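Local coordinates for oxidoreductase, short chain dehydrogenase/reductase family protein (Collinsella aerofaciens ATCC 25986, PDB 5GT9) that catalyses the NADPH-dependent reduction of the 7-oxo group of 7-oxolithocholate to give ursodeoxycholate, as a homodimeric short-chain dehydrogenase/reductase, at the interface of chains A and B. Sequence-based numbering; all coordinates share one arbitrary frame. Chains: chain A/B, Oxidoreductase, short chain dehydrogenase/reductase family protein.

Contact 1: the interface of chains A and B. Residues chain A 193-194, 197; chain B 145, 150-151, 256-257, 260-261.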
ATOM      1  N   SER A 193      -0.591   1.700  -1.852  1.00 16.57           N
ATOM      2  CA  SER A 193      -1.145   3.069  -2.051  1.00 19.36           C
ATOM      3  C   SER A 193      -2.651   3.145  -1.886  1.00 17.05           C
ATOM      4  O   SER A 193      -3.201   4.052  -1.275  1.00 16.71           O
ATOM      5  CB  SER A 193      -0.741   3.607  -3.434  1.00 20.88           C
ATOM      6  OG  SER A 193       0.656   3.756  -3.538  1.00 24.76           O
ATOM      7  N   LEU A 194      -3.328   2.144  -2.403  1.00 17.92           N
ATOM      8  CA  LEU A 194      -4.788   2.125  -2.314  1.00 20.43           C
ATOM      9  C   LEU A 194      -5.248   2.018  -0.895  1.00 20.09           C
ATOM     10  O   LEU A 194      -6.166   2.736  -0.449  1.00 19.71           O
ATOM     11  CB  LEU A 194      -5.330   0.985  -3.136  1.00 21.56           C
ATOM     12  CG  LEU A 194      -6.772   1.064  -3.520  1.00 22.15           C
ATOM     13  CD1 LEU A 194      -7.147   2.434  -4.102  1.00 19.57           C
ATOM     14  CD2 LEU A 194      -6.965  -0.072  -4.485  1.00 19.72           C
ATOM     15  N   ASN A 197      -5.685   5.178   1.022  1.00 24.93           N
ATOM     16  CA  ASN A 197      -6.870   5.983   0.706  1.00 24.60           C
ATOM     17  C   ASN A 197      -8.136   5.338   1.202  1.00 22.54           C
ATOM     18  O   ASN A 197      -9.163   5.561   0.613  1.00 24.15           O
ATOM     19  CB  ASN A 197      -7.000   6.202  -0.827  1.00 25.17           C
ATOM     20  CG  ASN A 197      -7.897   7.373  -1.201  1.00 25.69           C
ATOM     21  OD1 ASN A 197      -8.117   8.238  -0.420  1.00 28.70           O
ATOM     22  ND2 ASN A 197      -8.481   7.352  -2.416  1.00 26.71           N
TER
ATOM     23  N   THR B 145      -1.326   9.760   0.432  1.00 10.18           N
ATOM     24  CA  THR B 145      -2.313  10.501  -0.384  1.00 10.54           C
ATOM     25  C   THR B 145      -1.847  11.890  -0.821  1.00 10.35           C
ATOM     26  O   THR B 145      -2.357  12.462  -1.801  1.00 10.71           O
ATOM     27  CB  THR B 145      -3.647  10.636   0.350  1.00 12.39           C
ATOM     28  OG1 THR B 145      -3.442  11.383   1.544  1.00 15.44           O
ATOM     29  CG2 THR B 145      -4.224   9.294   0.588  1.00 15.61           C
ATOM     30  N   SER B 150      -6.248  11.864  -3.297  1.00  9.29           N
ATOM     31  CA  SER B 150      -7.271  11.039  -2.604  1.00  8.32           C
ATOM     32  C   SER B 150      -8.684  11.354  -3.140  1.00  9.08           C
ATOM     33  O   SER B 150      -9.468  12.094  -2.530  1.00  8.18           O
ATOM     34  CB  SER B 150      -7.188  11.287  -1.076  1.00  8.10           C
ATOM     35  OG  SER B 150      -7.183  12.690  -0.781  1.00  8.43           O
ATOM     36  N   PRO B 151      -9.020  10.787  -4.308  1.00  8.89           N
ATOM     37  CA  PRO B 151     -10.407  10.842  -4.831  1.00  8.55           C
ATOM     38  C   PRO B 151     -11.430  10.427  -3.764  1.00  8.63           C
ATOM     39  O   PRO B 151     -11.154   9.430  -2.978  1.00  9.16           O
ATOM     40  CB  PRO B 151     -10.379   9.836  -5.967  1.00  8.21           C
ATOM     41  CG  PRO B 151      -8.959   9.811  -6.428  1.00  8.41           C
ATOM     42  CD  PRO B 151      -8.182   9.931  -5.145  1.00  8.89           C
ATOM     43  N   TYR B 256      -6.386   4.777 -10.368  1.00  9.11           N
ATOM     44  CA  TYR B 256      -6.215   3.671  -9.422  1.00 10.11           C
ATOM     45  C   TYR B 256      -6.649   4.030  -8.008  1.00 10.03           C
ATOM     46  O   TYR B 256      -7.311   3.242  -7.320  1.00  9.53           O
ATOM     47  CB  TYR B 256      -4.803   3.113  -9.446  1.00 10.95           C
ATOM     48  CG  TYR B 256      -4.615   1.801  -8.732  1.00 12.77           C
ATOM     49  CD1 TYR B 256      -5.053   0.616  -9.317  1.00 14.33           C
ATOM     50  CD2 TYR B 256      -4.015   1.732  -7.470  1.00 14.99           C
ATOM     51  CE1 TYR B 256      -4.883  -0.613  -8.691  1.00 16.95           C
ATOM     52  CE2 TYR B 256      -3.880   0.497  -6.821  1.00 16.88           C
ATOM     53  CZ  TYR B 256      -4.302  -0.668  -7.435  1.00 19.00           C
ATOM     54  OH  TYR B 256      -4.173  -1.930  -6.774  1.00 21.44           O
ATOM     55  N   MET B 257      -6.383   5.297  -7.595  1.00  8.59           N
ATOM     56  CA  MET B 257      -6.765   5.729  -6.249  1.00  9.95           C
ATOM     57  C   MET B 257      -8.248   5.856  -6.122  1.00 10.95           C
ATOM     58  O   MET B 257      -8.751   5.947  -5.037  1.00 12.73           O
ATOM     59  CB  MET B 257      -6.111   7.047  -5.850  1.00 11.96           C
ATOM     60  CG  MET B 257      -4.603   6.982  -5.668  1.00 12.42           C
ATOM     61  SD  MET B 257      -4.071   5.721  -4.491  1.00 13.13           S
ATOM     62  CE  MET B 257      -5.030   6.158  -3.078  1.00 19.03           C
ATOM     63  N   PHE B 260     -12.118   2.283  -5.385  1.00 14.25           N
ATOM     64  CA  PHE B 260     -13.193   1.870  -4.509  1.00 16.05           C
ATOM     65  C   PHE B 260     -14.538   2.408  -4.964  1.00 17.95           C
ATOM     66  O   PHE B 260     -15.578   1.809  -4.616  1.00 19.08           O
ATOM     67  CB  PHE B 260     -12.990   2.392  -3.093  1.00 15.22           C
ATOM     68  CG  PHE B 260     -11.738   1.921  -2.422  1.00 16.65           C
ATOM     69  CD1 PHE B 260     -11.278   0.637  -2.644  1.00 18.12           C
ATOM     70  CD2 PHE B 260     -11.050   2.726  -1.527  1.00 19.21           C
ATOM     71  CE1 PHE B 260     -10.156   0.183  -1.998  1.00 20.04           C
ATOM     72  CE2 PHE B 260      -9.916   2.240  -0.850  1.00 18.99           C
ATOM     73  CZ  PHE B 260      -9.473   0.985  -1.132  1.00 19.89           C
ATOM     74  N   TYR B 261     -14.534   3.497  -5.760  1.00 14.99           N
ATOM     75  CA  TYR B 261     -15.732   4.298  -5.992  1.00 16.15           C
ATOM     76  C   TYR B 261     -16.130   4.387  -7.440  1.00 16.19           C
ATOM     77  O   TYR B 261     -17.187   4.924  -7.791  1.00 17.79           O
ATOM     78  CB  TYR B 261     -15.510   5.738  -5.418  1.00 16.13           C
ATOM     79  CG  TYR B 261     -14.852   5.746  -4.056  1.00 19.44           C
ATOM     80  CD1 TYR B 261     -15.537   5.348  -2.974  1.00 21.12           C
ATOM     81  CD2 TYR B 261     -13.513   6.086  -3.906  1.00 22.27           C
ATOM     82  CE1 TYR B 261     -14.949   5.301  -1.714  1.00 21.48           C
ATOM     83  CE2 TYR B 261     -12.904   6.048  -2.664  1.00 23.13           C
ATOM     84  CZ  TYR B 261     -13.644   5.671  -1.567  1.00 26.21           C
ATOM     85  OH  TYR B 261     -13.056   5.623  -0.312  1.00 31.60           O
TER

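Contact 2: the interface of chains A and B. Residues chain A 197-200, 203-204, 207; chain B 97, 197, 260-261.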
ATOM      1  N   ASN A 197      -5.685   5.178   1.022  1.00 24.93           N
ATOM      2  CA  ASN A 197      -6.870   5.983   0.706  1.00 24.60           C
ATOM      3  C   ASN A 197      -8.136   5.338   1.202  1.00 22.54           C
ATOM      4  O   ASN A 197      -9.163   5.561   0.613  1.00 24.15           O
ATOM      5  CB  ASN A 197      -7.000   6.202  -0.827  1.00 25.17           C
ATOM      6  CG  ASN A 197      -7.897   7.373  -1.201  1.00 25.69           C
ATOM      7  OD1 ASN A 197      -8.117   8.238  -0.420  1.00 28.70           O
ATOM      8  ND2 ASN A 197      -8.481   7.352  -2.416  1.00 26.71           N
ATOM      9  N   LEU A 198      -8.078   4.623   2.322  1.00 28.89           N
ATOM     10  CA  LEU A 198      -9.300   4.247   3.027  1.00 31.11           C
ATOM     11  C   LEU A 198     -10.017   5.429   3.655  1.00 36.37           C
ATOM     12  O   LEU A 198      -9.397   6.230   4.337  1.00 44.63           O
ATOM     13  CB  LEU A 198      -9.015   3.268   4.138  1.00 28.20           C
ATOM     14  CG  LEU A 198      -8.677   1.885   3.648  1.00 31.90           C
ATOM     15  CD1 LEU A 198      -8.029   1.081   4.776  1.00 31.51           C
ATOM     16  CD2 LEU A 198      -9.917   1.187   3.112  1.00 34.22           C
ATOM     17  N   PRO A 199     -11.340   5.507   3.463  1.00 36.38           N
ATOM     18  CA  PRO A 199     -12.097   6.653   4.000  1.00 38.26           C
ATOM     19  C   PRO A 199     -12.228   6.748   5.542  1.00 40.17           C
ATOM     20  O   PRO A 199     -12.613   7.808   6.046  1.00 48.96           O
ATOM     21  CB  PRO A 199     -13.469   6.536   3.329  1.00 35.81           C
ATOM     22  CG  PRO A 199     -13.523   5.187   2.669  1.00 35.99           C
ATOM     23  CD  PRO A 199     -12.116   4.676   2.521  1.00 36.39           C
ATOM     24  N   GLY A 200     -11.923   5.690   6.293  1.00 39.55           N
ATOM     25  CA  GLY A 200     -12.165   5.683   7.772  1.00 38.23           C
ATOM     26  C   GLY A 200     -13.536   5.119   8.169  1.00 39.43           C
ATOM     27  O   GLY A 200     -13.719   4.406   9.180  1.00 36.75           O
ATOM     28  N   GLN A 203     -17.684   3.965   5.961  1.00 29.73           N
ATOM     29  CA  GLN A 203     -17.383   3.862   4.541  1.00 30.89           C
ATOM     30  C   GLN A 203     -16.124   2.986   4.315  1.00 24.81           C
ATOM     31  O   GLN A 203     -16.099   2.178   3.410  1.00 23.10           O
ATOM     32  CB  GLN A 203     -17.272   5.232   3.867  1.00 34.44           C
ATOM     33  CG  GLN A 203     -18.477   5.664   2.992  1.00 41.56           C
ATOM     34  CD  GLN A 203     -19.218   4.531   2.231  1.00 45.04           C
ATOM     35  OE1 GLN A 203     -20.295   4.075   2.649  1.00 45.13           O
ATOM     36  NE2 GLN A 203     -18.640   4.080   1.120  1.00 44.88           N
ATOM     37  N   GLY A 204     -15.121   3.117   5.188  1.00 20.77           N
ATOM     38  CA  GLY A 204     -13.949   2.249   5.155  1.00 20.80           C
ATOM     39  C   GLY A 204     -14.311   0.794   5.270  1.00 19.61           C
ATOM     40  O   GLY A 204     -13.842  -0.031   4.463  1.00 15.00           O
ATOM     41  N   VAL A 207     -16.012  -0.473   2.052  1.00 13.07           N
ATOM     42  CA  VAL A 207     -15.000  -0.740   1.005  1.00 15.07           C
ATOM     43  C   VAL A 207     -14.277  -2.047   1.307  1.00 14.67           C
ATOM     44  O   VAL A 207     -14.080  -2.869   0.403  1.00 15.05           O
ATOM     45  CB  VAL A 207     -13.975   0.421   0.934  1.00 19.62           C
ATOM     46  CG1 VAL A 207     -12.660  -0.000   0.311  1.00 24.01           C
ATOM     47  CG2 VAL A 207     -14.631   1.625   0.305  1.00 22.29           C
TER
ATOM     48  N   PHE B  97     -14.910  11.950   4.188  1.00 12.58           N
ATOM     49  CA  PHE B  97     -15.350  11.309   2.964  1.00 12.49           C
ATOM     50  C   PHE B  97     -16.399  12.084   2.221  1.00 10.10           C
ATOM     51  O   PHE B  97     -17.393  12.496   2.787  1.00 11.57           O
ATOM     52  CB  PHE B  97     -15.869   9.910   3.284  1.00 13.49           C
ATOM     53  CG  PHE B  97     -16.468   9.203   2.111  1.00 14.86           C
ATOM     54  CD1 PHE B  97     -15.632   8.611   1.140  1.00 15.76           C
ATOM     55  CD2 PHE B  97     -17.850   9.115   1.961  1.00 19.42           C
ATOM     56  CE1 PHE B  97     -16.204   7.967   0.056  1.00 17.58           C
ATOM     57  CE2 PHE B  97     -18.403   8.488   0.869  1.00 20.64           C
ATOM     58  CZ  PHE B  97     -17.574   7.896  -0.074  1.00 22.15           C
ATOM     59  N   ASN B 197     -11.632   1.099  10.182  1.00 20.79           N
ATOM     60  CA  ASN B 197     -12.032   0.617   8.870  1.00 18.21           C
ATOM     61  C   ASN B 197     -12.141  -0.915   8.819  1.00 19.63           C
ATOM     62  O   ASN B 197     -12.572  -1.428   7.805  1.00 18.62           O
ATOM     63  CB  ASN B 197     -10.955   0.979   7.804  1.00 19.77           C
ATOM     64  CG  ASN B 197     -10.819   2.500   7.545  1.00 23.26           C
ATOM     65  OD1 ASN B 197     -11.570   3.059   6.771  1.00 24.85           O
ATOM     66  ND2 ASN B 197      -9.809   3.142   8.153  1.00 23.98           N
ATOM     67  N   PHE B 260     -12.118   2.283  -5.385  1.00 14.25           N
ATOM     68  CA  PHE B 260     -13.193   1.870  -4.509  1.00 16.05           C
ATOM     69  C   PHE B 260     -14.538   2.408  -4.964  1.00 17.95           C
ATOM     70  O   PHE B 260     -15.578   1.809  -4.616  1.00 19.08           O
ATOM     71  CB  PHE B 260     -12.990   2.392  -3.093  1.00 15.22           C
ATOM     72  CG  PHE B 260     -11.738   1.921  -2.422  1.00 16.65           C
ATOM     73  CD1 PHE B 260     -11.278   0.637  -2.644  1.00 18.12           C
ATOM     74  CD2 PHE B 260     -11.050   2.726  -1.527  1.00 19.21           C
ATOM     75  CE1 PHE B 260     -10.156   0.183  -1.998  1.00 20.04           C
ATOM     76  CE2 PHE B 260      -9.916   2.240  -0.850  1.00 18.99           C
ATOM     77  CZ  PHE B 260      -9.473   0.985  -1.132  1.00 19.89           C
ATOM     78  N   TYR B 261     -14.534   3.497  -5.760  1.00 14.99           N
ATOM     79  CA  TYR B 261     -15.732   4.298  -5.992  1.00 16.15           C
ATOM     80  C   TYR B 261     -16.130   4.387  -7.440  1.00 16.19           C
ATOM     81  O   TYR B 261     -17.187   4.924  -7.791  1.00 17.79           O
ATOM     82  CB  TYR B 261     -15.510   5.738  -5.418  1.00 16.13           C
ATOM     83  CG  TYR B 261     -14.852   5.746  -4.056  1.00 19.44           C
ATOM     84  CD1 TYR B 261     -15.537   5.348  -2.974  1.00 21.12           C
ATOM     85  CD2 TYR B 261     -13.513   6.086  -3.906  1.00 22.27           C
ATOM     86  CE1 TYR B 261     -14.949   5.301  -1.714  1.00 21.48           C
ATOM     87  CE2 TYR B 261     -12.904   6.048  -2.664  1.00 23.13           C
ATOM     88  CZ  TYR B 261     -13.644   5.671  -1.567  1.00 26.21           C
ATOM     89  OH  TYR B 261     -13.056   5.623  -0.312  1.00 31.60           O
TER

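Contact 3: the interface of chains A and B. Residues chain A 208-209, 213, 216; chain B 202-203, 206.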
ATOM      1  N   MET A 208     -13.850  -2.254   2.554  1.00 15.45           N
ATOM      2  CA  MET A 208     -13.121  -3.469   2.896  1.00 18.74           C
ATOM      3  C   MET A 208     -13.905  -4.764   2.748  1.00 18.87           C
ATOM      4  O   MET A 208     -13.285  -5.810   2.681  1.00 18.86           O
ATOM      5  CB  MET A 208     -12.571  -3.456   4.321  1.00 19.12           C
ATOM      6  CG  MET A 208     -11.608  -2.339   4.686  1.00 26.96           C
ATOM      7  SD  MET A 208     -10.003  -2.625   3.950  1.00 28.56           S
ATOM      8  CE  MET A 208     -10.301  -2.019   2.299  1.00 39.44           C
ATOM      9  N   LYS A 209     -15.224  -4.705   2.795  1.00 19.26           N
ATOM     10  CA  LYS A 209     -16.071  -5.896   2.571  1.00 19.76           C
ATOM     11  C   LYS A 209     -16.078  -6.380   1.125  1.00 19.61           C
ATOM     12  O   LYS A 209     -16.494  -7.482   0.873  1.00 19.68           O
ATOM     13  CB  LYS A 209     -17.507  -5.604   2.984  1.00 22.13           C
ATOM     14  CG  LYS A 209     -17.680  -5.520   4.490  1.00 27.13           C
ATOM     15  CD  LYS A 209     -19.106  -5.093   4.875  1.00 26.58           C
ATOM     16  CE  LYS A 209     -19.186  -4.868   6.390  1.00 28.85           C
ATOM     17  NZ  LYS A 209     -20.529  -4.378   6.821  1.00 29.69           N
ATOM     18  N   THR A 213      -7.388  -8.163   0.226  1.00 11.25           N
ATOM     19  CA  THR A 213      -5.975  -8.141   0.257  1.00 10.36           C
ATOM     20  C   THR A 213      -5.454  -9.248  -0.658  1.00 10.84           C
ATOM     21  O   THR A 213      -6.126 -10.246  -0.871  1.00  9.37           O
ATOM     22  CB  THR A 213      -5.388  -8.403   1.654  1.00 12.33           C
ATOM     23  OG1 THR A 213      -5.824  -9.666   2.123  1.00 13.43           O
ATOM     24  CG2 THR A 213      -5.753  -7.280   2.608  1.00 11.56           C
ATOM     25  N   GLU A 216      -5.836 -12.666   0.995  1.00 11.41           N
ATOM     26  CA  GLU A 216      -7.191 -13.247   0.903  1.00 12.51           C
ATOM     27  C   GLU A 216      -7.468 -13.884  -0.459  1.00 11.51           C
ATOM     28  O   GLU A 216      -8.116 -14.929  -0.502  1.00 11.95           O
ATOM     29  CB  GLU A 216      -8.213 -12.168   1.170  1.00 13.83           C
ATOM     30  CG  GLU A 216      -8.321 -11.768   2.603  1.00 16.42           C
ATOM     31  CD  GLU A 216      -9.173 -10.540   2.751  1.00 20.93           C
ATOM     32  OE1 GLU A 216      -8.668  -9.424   2.424  1.00 16.86           O
ATOM     33  OE2 GLU A 216     -10.342 -10.704   3.144  1.00 23.85           O
TER
ATOM     34  N   PRO B 202     -10.903 -12.353   9.317  1.00 31.08           N
ATOM     35  CA  PRO B 202      -9.728 -12.296   8.429  1.00 30.16           C
ATOM     36  C   PRO B 202      -9.719 -11.119   7.397  1.00 30.37           C
ATOM     37  O   PRO B 202      -8.654 -10.762   6.898  1.00 28.79           O
ATOM     38  CB  PRO B 202      -9.751 -13.668   7.723  1.00 31.45           C
ATOM     39  CG  PRO B 202     -11.151 -14.135   7.833  1.00 33.19           C
ATOM     40  CD  PRO B 202     -11.707 -13.572   9.102  1.00 32.54           C
ATOM     41  N   GLN B 203     -10.891 -10.555   7.100  1.00 30.37           N
ATOM     42  CA  GLN B 203     -11.014  -9.338   6.262  1.00 33.35           C
ATOM     43  C   GLN B 203     -10.225  -8.188   6.866  1.00 33.26           C
ATOM     44  O   GLN B 203      -9.717  -7.335   6.122  1.00 32.33           O
ATOM     45  CB  GLN B 203     -12.482  -8.928   6.080  1.00 34.36           C
ATOM     46  CG  GLN B 203     -13.221  -9.709   4.991  1.00 37.90           C
ATOM     47  CD  GLN B 203     -14.693  -9.331   4.868  1.00 42.79           C
ATOM     48  OE1 GLN B 203     -15.277  -8.789   5.792  1.00 55.81           O
ATOM     49  NE2 GLN B 203     -15.297  -9.638   3.737  1.00 38.26           N
ATOM     50  N   ALA B 206      -5.950  -9.521   7.703  1.00 22.33           N
ATOM     51  CA  ALA B 206      -5.011  -9.459   6.577  1.00 19.00           C
ATOM     52  C   ALA B 206      -4.327  -8.092   6.447  1.00 18.35           C
ATOM     53  O   ALA B 206      -3.145  -7.980   6.082  1.00 20.12           O
ATOM     54  CB  ALA B 206      -5.735  -9.805   5.284  1.00 19.17           C
TER

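Contact 1: the interface of chains A and B
A:Asn197 and A:Leu194 meet B:Met257, B:Tyr256 and B:Phe260 where the short helix 192-195 of one short-chain dehydrogenase/reductase (SDR) subunit and the loop after it pack on the 145-151 region and C-terminal segment of the other, the latter required for activity. The apolar half is closely packed. With CG anti to the backbone N (chi1 -161°), A:Leu194 reaches tip to tip toward B:Phe260, its CG 3.6 Å from CZ at the ring's far end. Its methyl CD1 stands above the rim of that ring and 3.3 Å from B:Tyr256 O, while CD2 lies 3.9 Å from CE2 of the tyrosine ring. B:Met257, bent at chi2 and chi3, turns its sulfur to 3.7 Å from A:Ser193 O. The polar half is held by A:Asn197: ND2 donates to B:Met257 O at 3.0 Å, bent to 141° at the hydrogen. The acceptor lies in the asparagine amide plane, while ND2 is tilted 26° from the B:Met257 carbonyl plane. A second bond, from ND2 to B:Pro151 O at 3.4 Å, is weak. An alanine at A:Asn197 would probably leave the B:Met257 carbonyl without this donor and open a gap beside B:Ser150. The periphery is looser: B:Thr145 CG2 comes no nearer than 4.2 Å to A:Asn197 OD1.

Contact 2: the interface of chains A and B
B:Phe97 and A:Gln203 make an aromatic contact of this SDR dimer interface, where the segment 197-200 and helix 203-208 of chain A face three separate stretches of chain B. B:Phe97 has the most surface buried here, 58 Å². Its CG lies anti to the backbone N, which holds the ring out toward A:Gln203. CG of that glutamine, the second carbon of the aliphatic stem, sits over one face, 3.8 Å from the centroid of the B:Phe97 ring and displaced toward the rim; the amide plane is tilted 31° from the ring. A:Pro199 CB approaches B:Phe97 CD1 at 3.7 Å.

B:Asn197 buries 46 Å² and supplies the polar link. Its carboxamide OD1 accepts from A:Gly200 N at 2.7 Å, using an in-plane lone pair with a C=O...N angle of 130°, although the bond is bent to 121° at the hydrogen. Beside it, A:Leu198 CB stands 3.7 Å from the same OD1.

B:Phe260 buries 44 Å². Methyl CG1 of A:Val207, anti to the backbone N, points at the centre of one ring face in a CH-pi contact, 3.3 Å from the centroid. B:Tyr261 directs its hydroxyl toward the A:Pro199 ring, tip to tip, at a spacing tighter than expected and therefore doubtful.

Contact 3: the interface of chains A and B
A:Glu216 and B:Gln203 cross at about a right angle at the edge of this SDR dimer, where the start of helix 214-224 in chain A meets helix 202-208 in chain B. Evidence for packing rather than polar bonding is direct: no nitrogen or oxygen of one side comes within bonding distance of the other.

Following A:Glu216 outward from CB, CG lies anti to the carbonyl carbon and the chain then runs extended, carrying the carboxylate toward chain B. CB and CG make no close contact with the chain B residues considered here. The carboxylate carbon CD is the first to come near, 4.1 Å from B:Gln203 CA. At the tip the two oxygens differ. OE1 turns back to its own chain, accepting from A:Thr213 N at 2.8 Å, nearly straight at 171° but 32° out of the carboxylate plane, and from the threonine hydroxyl OG1 at 2.9 Å through its anti lone pair. These two donors should restrain rotation of the carboxylate. OE2 faces chain B, 3.5 Å from B:Gln203 CA and 3.6 Å from its CG, its nearest neighbours across the contact being carbons.

A:Thr213 OG1 also accepts from A:Glu216 N at 3.2 Å, closing a helix N-cap of the capping-box type. Its methyl CG2 packs 3.7 Å from B:Ala206 CB. Farther out, the planes of the B:Gln203 amide and the carboxylate are turned 81° apart, and NE2 stops 3.8 Å from A:Lys209 O.

Contact 1 and contact 2 adjoin, their C-alpha centres about 9 Å apart, and share A:Asn197, B:Phe260 and B:Tyr261, so the C-terminal segment of chain B is packed from both. Contact 3 lies about 14 Å from contact 2 and 17 Å from contact 1; helix 203-208 of chain A runs from contact 2 into it. The centre of contact 1 is about 9 Å from the active-site B:Tyr156, which suggests that dimerisation could help shape the neighbouring catalytic pocket. The interface is not an exact two-fold: in the contacts given, A:Asn197 bonds through ND2 and B:Asn197 through OD1, with different side-chain torsions.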